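Local atomic coordinates of protein toll (Drosophila melanogaster, PDB entry 4LXR), a protein that binds the cleaved cytokine Spätzle C-106 through its leucine-rich-repeat ectodomain, switching on signalling for embryonic dorsal-ventral polarity and antifungal immunity. Residues R129-R133 and L154-I158; E176-L182 and N200-L206. One frame throughout, in Å; residues are numbered along the deposited sequence.

Contact 1 (R129-R133 and L154-I158); sequences RFTTR and LRANI
Two neighbouring parallel strands of the leucine-rich-repeat solenoid meet here, F130 pairing with L154 and T131 with R155 where the strands run out into the loops behind them. R155 is gripped through both backbone polar atoms. Its N donates to F130 O (2.9 Å), and its O accepts from T132 N (3.0 Å). The CA atoms of L154 and T131 add weaker C-H...O contacts to the same two carbonyl oxygens.

Side chains alternate across the strands. F130 and L154 point into the body of the solenoid, where the CD2 branch of L154 rests on F130 CB at 3.8 Å. A second apolar touch follows where the strands end, between T132 CG2 and A156 CB. With its OG1 anti to the backbone N (chi1 -176°), T132 turns the methyl to that alanine while the hydroxyl reaches S107 O in the preceding turn.

On the other face T131 and R155 run alongside each other in the same direction, T131 OG1 4.0 Å from R155 CB. R129 NH1 donates to T131 OG1 (3.2 Å), which sits exactly in the guanidinium plane. A valine in place of T131 would lose OG1, and R129, though still bridged to E106, would probably be freer to turn its guanidinium. Beyond CB the R155 chain, bent at chi3, leads away from T131 to a salt bridge with D55 of a Spätzle chain, marking this face as ligand-binding. Further on, one water joins T132 O to N157 ND2.

Strand 127-131 is flanked by strand 102-106, whose F105 and E106 pack on F130 and T131 respectively, while strand 174-176 continues the array beyond 151-155.

Contact 2 (E176-L182 and N200-L206); sequences EFGSNKL and NLWSNQL. With EPE (4-(2-hydroxyethyl)-1-piperazine ethanesulfonic acid), chain N.
N204, its CG anti to the carbonyl carbon (chi1 -82°), pushes its carboxamide into the turn of E176-L182 and satisfies the backbone there with both ends. Its ND2 donates to F177 O (3.1 Å) and also to L201 O of its own segment, nearly straight in each case. OD1 takes the N-H of L182 (2.9 Å) and, weakly, that of N180. N180 ND2 reaches F177 O from the opposite face of the carbonyl plane. EPE, probably from the crystallisation liquor, donates from N4 to N180 O (3.2 Å). This is the conserved asparagine position of the leucine-rich repeat, bonding to the preceding turn. Backbone bonds F177 N to N200 O and S179 N to W202 O flank it.

E176 OE1 accepts from N200 ND2 (2.9 Å) and W202 NE1 (3.2 Å), which come from opposite faces of the carboxylate; the indole stands at 87° to it. N200 OD1 accepts from Q198 NE2. G178 N binds E176 OE2 (2.7 Å), helping fix the carboxylate's rotation. G178 CA sits over the indole face, 3.8 Å from the five-membered-ring centroid, a CH-pi contact. The ring of H226 meets that of W202, the two planes nearly parallel, and Y64 of a Spätzle chain bonds to E176 OE1.

Contact 1 comes first along the chain: strand 127-131 leads out through a loop and returns as 151-155, so the pairing of 129-133 with 154-158 closes one turn of the solenoid. After 158 the chain makes another turn to reach 176-182, and a third brings it to 200-206, where contact 2 closes. The two are therefore in series, neither enclosing nor crossing the other. They meet at the seam between 154-158 and 176-182, where N180 OD1 lies 2.9 Å from A156 N and K181 N lies 2.8 Å from I158 O, both probable hydrogen bonds. Four successive strand ends of the solenoid are thereby joined edge to edge.

Contact 1 (R129-R133 and L154-I158)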
ATOM      1  N   ARG A 129     -19.418 -22.955  26.918  1.00 19.41           N
ATOM      2  CA  ARG A 129     -19.811 -21.581  26.628  1.00 16.83           C
ATOM      3  C   ARG A 129     -21.310 -21.493  26.421  1.00 14.84           C
ATOM      4  O   ARG A 129     -21.885 -22.284  25.677  1.00 18.10           O
ATOM      5  CB  ARG A 129     -19.099 -21.026  25.384  1.00 18.76           C
ATOM      6  CG  ARG A 129     -19.796 -19.755  24.853  1.00 20.53           C
ATOM      7  CD  ARG A 129     -18.850 -18.812  24.058  1.00 18.16           C
ATOM      8  NE  ARG A 129     -18.538 -19.294  22.719  1.00 21.30           N
ATOM      9  CZ  ARG A 129     -19.292 -19.114  21.627  1.00 41.14           C
ATOM     10  NH1 ARG A 129     -20.470 -18.477  21.683  1.00 27.02           N
ATOM     11  NH2 ARG A 129     -18.857 -19.589  20.458  1.00 43.01           N
ATOM     12  N   PHE A 130     -21.941 -20.520  27.066  1.00 14.57           N
ATOM     13  CA  PHE A 130     -23.357 -20.267  26.854  1.00 14.89           C
ATOM     14  C   PHE A 130     -23.523 -18.812  26.456  1.00 15.09           C
ATOM     15  O   PHE A 130     -23.070 -17.900  27.164  1.00 17.91           O
ATOM     16  CB  PHE A 130     -24.161 -20.546  28.138  1.00 15.08           C
ATOM     17  CG  PHE A 130     -25.630 -20.262  28.007  1.00 16.07           C
ATOM     18  CD1 PHE A 130     -26.379 -20.858  26.990  1.00 15.98           C
ATOM     19  CD2 PHE A 130     -26.265 -19.420  28.898  1.00 18.60           C
ATOM     20  CE1 PHE A 130     -27.743 -20.605  26.852  1.00 18.72           C
ATOM     21  CE2 PHE A 130     -27.644 -19.152  28.779  1.00 23.52           C
ATOM     22  CZ  PHE A 130     -28.385 -19.746  27.757  1.00 20.59           C
ATOM     23  N   THR A 131     -24.223 -18.581  25.356  1.00 15.05           N
ATOM     24  CA  THR A 131     -24.267 -17.241  24.785  1.00 15.00           C
ATOM     25  C   THR A 131     -25.651 -16.983  24.238  1.00 17.70           C
ATOM     26  O   THR A 131     -26.184 -17.799  23.474  1.00 21.43           O
ATOM     27  CB  THR A 131     -23.226 -17.117  23.654  1.00 23.74           C
ATOM     28  OG1 THR A 131     -21.905 -17.161  24.220  1.00 23.12           O
ATOM     29  CG2 THR A 131     -23.407 -15.822  22.862  1.00 19.36           C
ATOM     30  N   THR A 132     -26.242 -15.859  24.620  1.00 15.78           N
ATOM     31  CA  THR A 132     -27.581 -15.530  24.142  1.00 18.91           C
ATOM     32  C   THR A 132     -27.805 -14.033  24.243  1.00 25.65           C
ATOM     33  O   THR A 132     -27.200 -13.378  25.080  1.00 24.44           O
ATOM     34  CB  THR A 132     -28.692 -16.263  24.946  1.00 23.31           C
ATOM     35  OG1 THR A 132     -29.973 -15.962  24.374  1.00 21.34           O
ATOM     36  CG2 THR A 132     -28.698 -15.830  26.426  1.00 16.78           C
ATOM     37  N   ARG A 133     -28.681 -13.503  23.393  1.00 29.56           N
ATOM     38  CA  ARG A 133     -29.131 -12.113  23.503  1.00 25.95           C
ATOM     39  C   ARG A 133     -30.593 -11.994  23.942  1.00 26.96           C
ATOM     40  O   ARG A 133     -31.157 -10.888  23.995  1.00 24.13           O
ATOM     41  CB  ARG A 133     -28.849 -11.363  22.187  1.00 23.89           C
ATOM     42  CG  ARG A 133     -27.333 -11.347  21.928  1.00 29.32           C
ATOM     43  CD  ARG A 133     -26.949 -10.910  20.561  1.00 45.94           C
ATOM     44  NE  ARG A 133     -27.260 -11.910  19.550  1.00 46.57           N
ATOM     45  CZ  ARG A 133     -26.769 -11.869  18.318  1.00 43.09           C
ATOM     46  NH1 ARG A 133     -25.944 -10.892  17.980  1.00 37.11           N
ATOM     47  NH2 ARG A 133     -27.102 -12.792  17.429  1.00 40.98           N
ATOM     48  N   LEU A 154     -19.755 -17.188  29.848  1.00 13.65           N
ATOM     49  CA  LEU A 154     -21.190 -16.983  29.958  1.00 25.06           C
ATOM     50  C   LEU A 154     -21.444 -15.608  29.459  1.00 13.87           C
ATOM     51  O   LEU A 154     -20.811 -14.647  29.889  1.00 21.84           O
ATOM     52  CB  LEU A 154     -21.696 -17.103  31.418  1.00 14.19           C
ATOM     53  CG  LEU A 154     -21.542 -18.461  32.076  1.00 20.99           C
ATOM     54  CD1 LEU A 154     -21.960 -18.393  33.559  1.00 23.34           C
ATOM     55  CD2 LEU A 154     -22.390 -19.468  31.339  1.00 15.89           C
ATOM     56  N   ARG A 155     -22.395 -15.500  28.553  1.00 15.88           N
ATOM     57  CA  ARG A 155     -22.742 -14.211  28.015  1.00 14.19           C
ATOM     58  C   ARG A 155     -24.245 -14.140  27.890  1.00 21.37           C
ATOM     59  O   ARG A 155     -24.817 -14.718  26.968  1.00 19.02           O
ATOM     60  CB  ARG A 155     -22.109 -13.998  26.637  1.00 13.99           C
ATOM     61  CG  ARG A 155     -22.286 -12.571  26.183  1.00 19.58           C
ATOM     62  CD  ARG A 155     -21.633 -12.247  24.904  1.00 33.63           C
ATOM     63  NE  ARG A 155     -20.168 -12.223  24.892  1.00 38.43           N
ATOM     64  CZ  ARG A 155     -19.501 -11.555  23.950  1.00 34.60           C
ATOM     65  NH1 ARG A 155     -20.203 -10.878  23.058  1.00 23.29           N
ATOM     66  NH2 ARG A 155     -18.173 -11.539  23.888  1.00 31.25           N
ATOM     67  N   ALA A 156     -24.885 -13.423  28.809  1.00 19.31           N
ATOM     68  CA  ALA A 156     -26.338 -13.399  28.831  1.00 17.74           C
ATOM     69  C   ALA A 156     -26.918 -12.164  29.521  1.00 25.36           C
ATOM     70  O   ALA A 156     -27.923 -12.274  30.242  1.00 21.84           O
ATOM     71  CB  ALA A 156     -26.846 -14.663  29.503  1.00 19.73           C
ATOM     72  N   ASN A 157     -26.306 -10.999  29.289  1.00 16.13           N
ATOM     73  CA  ASN A 157     -26.681  -9.757  29.976  1.00 23.96           C
ATOM     74  C   ASN A 157     -26.809  -9.940  31.490  1.00 26.48           C
ATOM     75  O   ASN A 157     -27.742  -9.432  32.112  1.00 17.66           O
ATOM     76  CB  ASN A 157     -27.949  -9.125  29.369  1.00 17.52           C
ATOM     77  CG  ASN A 157     -27.658  -8.479  28.003  1.00 31.99           C
ATOM     78  OD1 ASN A 157     -27.181  -7.353  27.942  1.00 24.26           O
ATOM     79  ND2 ASN A 157     -27.880  -9.229  26.912  1.00 20.98           N
ATOM     80  N   ILE A 158     -25.851 -10.672  32.057  1.00 22.11           N
ATOM     81  CA  ILE A 158     -25.887 -11.025  33.461  1.00 20.87           C
ATOM     82  C   ILE A 158     -25.624  -9.823  34.364  1.00 18.96           C
ATOM     83  O   ILE A 158     -24.551  -9.212  34.314  1.00 22.26           O
ATOM     84  CB  ILE A 158     -24.914 -12.145  33.774  1.00 21.84           C
ATOM     85  CG1 ILE A 158     -25.213 -13.335  32.864  1.00 22.14           C
ATOM     86  CG2 ILE A 158     -25.061 -12.552  35.262  1.00 21.32           C
ATOM     87  CD1 ILE A 158     -24.109 -14.405  32.856  1.00 22.29           C
TER
HETATM   88  O   HOH W   1     -28.787 -11.898  26.971  1.00 18.89           O

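Contact 2 (E176-L182 and N200-L206)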
ATOM      1  N   GLU A 176     -14.553 -16.114  31.328  1.00 17.67           N
ATOM      2  CA  GLU A 176     -14.849 -15.115  30.334  1.00 16.83           C
ATOM      3  C   GLU A 176     -16.278 -14.644  30.602  1.00 19.81           C
ATOM      4  O   GLU A 176     -17.238 -15.302  30.192  1.00 13.23           O
ATOM      5  CB  GLU A 176     -14.694 -15.699  28.912  1.00 16.27           C
ATOM      6  CG  GLU A 176     -15.102 -14.718  27.767  1.00 13.17           C
ATOM      7  CD  GLU A 176     -14.388 -13.367  27.875  1.00 22.59           C
ATOM      8  OE1 GLU A 176     -13.364 -13.165  27.167  1.00 19.84           O
ATOM      9  OE2 GLU A 176     -14.834 -12.515  28.686  1.00 16.34           O
ATOM     10  N   PHE A 177     -16.413 -13.530  31.325  1.00 13.32           N
ATOM     11  CA  PHE A 177     -17.736 -12.932  31.588  1.00 18.05           C
ATOM     12  C   PHE A 177     -17.861 -11.597  30.893  1.00 24.25           C
ATOM     13  O   PHE A 177     -18.705 -10.777  31.259  1.00 19.48           O
ATOM     14  CB  PHE A 177     -17.976 -12.732  33.093  1.00 15.50           C
ATOM     15  CG  PHE A 177     -18.179 -14.015  33.855  1.00 15.44           C
ATOM     16  CD1 PHE A 177     -18.463 -15.202  33.176  1.00 16.98           C
ATOM     17  CD2 PHE A 177     -18.097 -14.036  35.250  1.00 14.57           C
ATOM     18  CE1 PHE A 177     -18.653 -16.414  33.870  1.00 20.88           C
ATOM     19  CE2 PHE A 177     -18.268 -15.251  35.969  1.00 16.00           C
ATOM     20  CZ  PHE A 177     -18.574 -16.440  35.274  1.00 17.10           C
ATOM     21  N   GLY A 178     -16.998 -11.371  29.901  1.00 21.79           N
ATOM     22  CA  GLY A 178     -17.027 -10.138  29.148  1.00 20.93           C
ATOM     23  C   GLY A 178     -18.394  -9.913  28.517  1.00 20.56           C
ATOM     24  O   GLY A 178     -19.069 -10.863  28.132  1.00 17.11           O
ATOM     25  N   SER A 179     -18.798  -8.653  28.458  1.00 20.41           N
ATOM     26  CA  SER A 179     -20.016  -8.224  27.777  1.00 26.11           C
ATOM     27  C   SER A 179     -21.289  -8.684  28.472  1.00 21.68           C
ATOM     28  O   SER A 179     -22.206  -9.236  27.860  1.00 26.37           O
ATOM     29  CB  SER A 179     -20.007  -8.628  26.297  1.00 21.41           C
ATOM     30  OG  SER A 179     -20.832  -7.743  25.560  1.00 29.09           O
ATOM     31  N   ASN A 180     -21.345  -8.437  29.771  1.00 28.03           N
ATOM     32  CA  ASN A 180     -22.538  -8.714  30.537  1.00 22.15           C
ATOM     33  C   ASN A 180     -22.970  -7.423  31.174  1.00 24.31           C
ATOM     34  O   ASN A 180     -22.709  -6.346  30.623  1.00 25.15           O
ATOM     35  CB  ASN A 180     -22.289  -9.828  31.562  1.00 22.09           C
ATOM     36  CG  ASN A 180     -22.344 -11.214  30.929  1.00 21.86           C
ATOM     37  OD1 ASN A 180     -23.424 -11.701  30.566  1.00 14.90           O
ATOM     38  ND2 ASN A 180     -21.177 -11.849  30.772  1.00 14.18           N
ATOM     39  N   LYS A 181     -23.641  -7.508  32.316  1.00 16.41           N
ATOM     40  CA  LYS A 181     -24.097  -6.299  32.995  1.00 22.93           C
ATOM     41  C   LYS A 181     -23.655  -6.295  34.459  1.00 21.64           C
ATOM     42  O   LYS A 181     -24.354  -5.758  35.327  1.00 24.13           O
ATOM     43  CB  LYS A 181     -25.625  -6.159  32.880  1.00 20.26           C
ATOM     44  CG  LYS A 181     -26.138  -5.724  31.489  1.00 20.07           C
ATOM     45  CD  LYS A 181     -27.688  -5.715  31.482  1.00 26.25           C
ATOM     46  CE  LYS A 181     -28.286  -5.111  30.201  1.00 26.92           C
ATOM     47  NZ  LYS A 181     -29.801  -5.068  30.230  1.00 22.71           N
ATOM     48  N   LEU A 182     -22.496  -6.891  34.735  1.00 23.36           N
ATOM     49  CA  LEU A 182     -22.045  -7.028  36.122  1.00 28.97           C
ATOM     50  C   LEU A 182     -21.739  -5.686  36.788  1.00 25.76           C
ATOM     51  O   LEU A 182     -21.016  -4.863  36.235  1.00 24.87           O
ATOM     52  CB  LEU A 182     -20.840  -7.977  36.219  1.00 22.27           C
ATOM     53  CG  LEU A 182     -21.213  -9.428  35.913  1.00 21.99           C
ATOM     54  CD1 LEU A 182     -19.988 -10.296  35.672  1.00 19.51           C
ATOM     55  CD2 LEU A 182     -22.090 -10.005  37.038  1.00 16.67           C
ATOM     56  N   ASN A 200     -11.560 -12.478  32.868  1.00 20.11           N
ATOM     57  CA  ASN A 200     -12.056 -11.501  31.909  1.00 17.58           C
ATOM     58  C   ASN A 200     -13.400 -10.898  32.293  1.00 16.43           C
ATOM     59  O   ASN A 200     -14.404 -11.604  32.375  1.00 14.26           O
ATOM     60  CB  ASN A 200     -12.146 -12.110  30.491  1.00 18.01           C
ATOM     61  CG  ASN A 200     -10.833 -12.032  29.752  1.00 23.22           C
ATOM     62  OD1 ASN A 200      -9.829 -11.618  30.328  1.00 19.92           O
ATOM     63  ND2 ASN A 200     -10.824 -12.432  28.473  1.00 16.38           N
ATOM     64  N   LEU A 201     -13.425  -9.580  32.476  1.00 22.39           N
ATOM     65  CA  LEU A 201     -14.619  -8.899  32.970  1.00 22.86           C
ATOM     66  C   LEU A 201     -14.898  -7.662  32.151  1.00 26.02           C
ATOM     67  O   LEU A 201     -15.578  -6.756  32.626  1.00 23.83           O
ATOM     68  CB  LEU A 201     -14.449  -8.504  34.436  1.00 18.85           C
ATOM     69  CG  LEU A 201     -14.304  -9.684  35.407  1.00 22.37           C
ATOM     70  CD1 LEU A 201     -13.752  -9.254  36.779  1.00 15.62           C
ATOM     71  CD2 LEU A 201     -15.654 -10.375  35.572  1.00 23.33           C
ATOM     72  N   TRP A 202     -14.392  -7.634  30.916  1.00 15.24           N
ATOM     73  CA  TRP A 202     -14.512  -6.429  30.071  1.00 13.72           C
ATOM     74  C   TRP A 202     -15.959  -6.194  29.665  1.00 17.17           C
ATOM     75  O   TRP A 202     -16.774  -7.135  29.653  1.00 20.42           O
ATOM     76  CB  TRP A 202     -13.600  -6.530  28.825  1.00 13.30           C
ATOM     77  CG  TRP A 202     -13.767  -7.827  28.084  1.00 12.93           C
ATOM     78  CD1 TRP A 202     -13.187  -9.026  28.395  1.00 16.34           C
ATOM     79  CD2 TRP A 202     -14.579  -8.064  26.933  1.00 12.81           C
ATOM     80  NE1 TRP A 202     -13.576  -9.997  27.492  1.00 13.84           N
ATOM     81  CE2 TRP A 202     -14.437  -9.427  26.587  1.00 15.62           C
ATOM     82  CE3 TRP A 202     -15.401  -7.257  26.148  1.00 23.22           C
ATOM     83  CZ2 TRP A 202     -15.107  -9.997  25.508  1.00 18.75           C
ATOM     84  CZ3 TRP A 202     -16.056  -7.825  25.062  1.00 16.83           C
ATOM     85  CH2 TRP A 202     -15.901  -9.175  24.752  1.00 16.90           C
ATOM     86  N   SER A 203     -16.272  -4.939  29.354  1.00 14.25           N
ATOM     87  CA  SER A 203     -17.606  -4.538  28.888  1.00 16.07           C
ATOM     88  C   SER A 203     -18.679  -4.948  29.881  1.00 24.37           C
ATOM     89  O   SER A 203     -19.685  -5.553  29.512  1.00 26.32           O
ATOM     90  CB  SER A 203     -17.919  -5.114  27.505  1.00 17.25           C
ATOM     91  OG  SER A 203     -17.131  -4.503  26.503  1.00 30.78           O
ATOM     92  N   ASN A 204     -18.430  -4.635  31.145  1.00 17.22           N
ATOM     93  CA  ASN A 204     -19.434  -4.763  32.184  1.00 25.76           C
ATOM     94  C   ASN A 204     -19.680  -3.379  32.755  1.00 28.97           C
ATOM     95  O   ASN A 204     -19.416  -2.387  32.085  1.00 22.97           O
ATOM     96  CB  ASN A 204     -18.977  -5.766  33.243  1.00 15.73           C
ATOM     97  CG  ASN A 204     -19.258  -7.189  32.828  1.00 19.01           C
ATOM     98  OD1 ASN A 204     -20.415  -7.602  32.815  1.00 21.23           O
ATOM     99  ND2 ASN A 204     -18.212  -7.936  32.426  1.00 14.62           N
ATOM    100  N   GLN A 205     -20.179  -3.281  33.979  1.00 23.63           N
ATOM    101  CA  GLN A 205     -20.383  -1.952  34.549  1.00 19.53           C
ATOM    102  C   GLN A 205     -19.892  -1.946  35.986  1.00 27.51           C
ATOM    103  O   GLN A 205     -20.613  -1.569  36.914  1.00 32.33           O
ATOM    104  CB  GLN A 205     -21.840  -1.445  34.368  1.00 20.04           C
ATOM    105  CG  GLN A 205     -22.942  -2.414  34.846  1.00 26.59           C
ATOM    106  CD  GLN A 205     -24.367  -1.914  34.549  1.00 29.04           C
ATOM    107  OE1 GLN A 205     -24.955  -2.253  33.527  1.00 32.92           O
ATOM    108  NE2 GLN A 205     -24.916  -1.115  35.447  1.00 27.75           N
ATOM    109  N   LEU A 206     -18.642  -2.383  36.145  1.00 29.92           N
ATOM    110  CA  LEU A 206     -18.003  -2.518  37.454  1.00 25.50           C
ATOM    111  C   LEU A 206     -17.420  -1.185  37.926  1.00 24.66           C
ATOM    112  O   LEU A 206     -16.217  -0.944  37.827  1.00 26.07           O
ATOM    113  CB  LEU A 206     -16.907  -3.591  37.389  1.00 21.87           C
ATOM    114  CG  LEU A 206     -17.384  -5.015  37.082  1.00 24.60           C
ATOM    115  CD1 LEU A 206     -16.200  -5.863  36.615  1.00 19.75           C
ATOM    116  CD2 LEU A 206     -18.077  -5.659  38.310  1.00 19.81           C
TER
HETATM  117  N1  EPE N2019     -24.234  -5.324  26.640  1.00 39.61           N
HETATM  118  C2  EPE N2019     -25.091  -4.925  27.782  1.00 34.13           C
HETATM  119  C3  EPE N2019     -24.565  -3.666  28.453  1.00 32.24           C
HETATM  120  N4  EPE N2019     -23.139  -3.740  28.783  1.00 43.00           N
HETATM  121  C5  EPE N2019     -22.229  -4.576  28.016  1.00 30.19           C
HETATM  122  C6  EPE N2019     -22.858  -5.616  27.082  1.00 35.04           C
HETATM  123  C7  EPE N2019     -22.531  -2.608  29.465  1.00 43.71           C
HETATM  124  C8  EPE N2019     -23.302  -2.290  30.735  1.00 45.57           C
HETATM  125  O8  EPE N2019     -23.398  -3.460  31.506  1.00 34.43           O
HETATM  126  C9  EPE N2019     -24.743  -6.589  26.083  1.00 42.42           C
HETATM  127  C10 EPE N2019     -25.381  -6.388  24.715  1.00 47.41           C
HETATM  128  S   EPE N2019     -25.827  -7.948  23.895  1.00 44.58           S
HETATM  129  O1S EPE N2019     -25.139  -9.083  24.525  1.00 44.48           O
HETATM  130  O2S EPE N2019     -27.267  -8.166  24.030  1.00 50.20           O
HETATM  131  O3S EPE N2019     -25.465  -7.869  22.490  1.00 40.59           O
HETATM  132  O   HOH W   2     -18.930  -5.501  24.408  1.00 41.98           O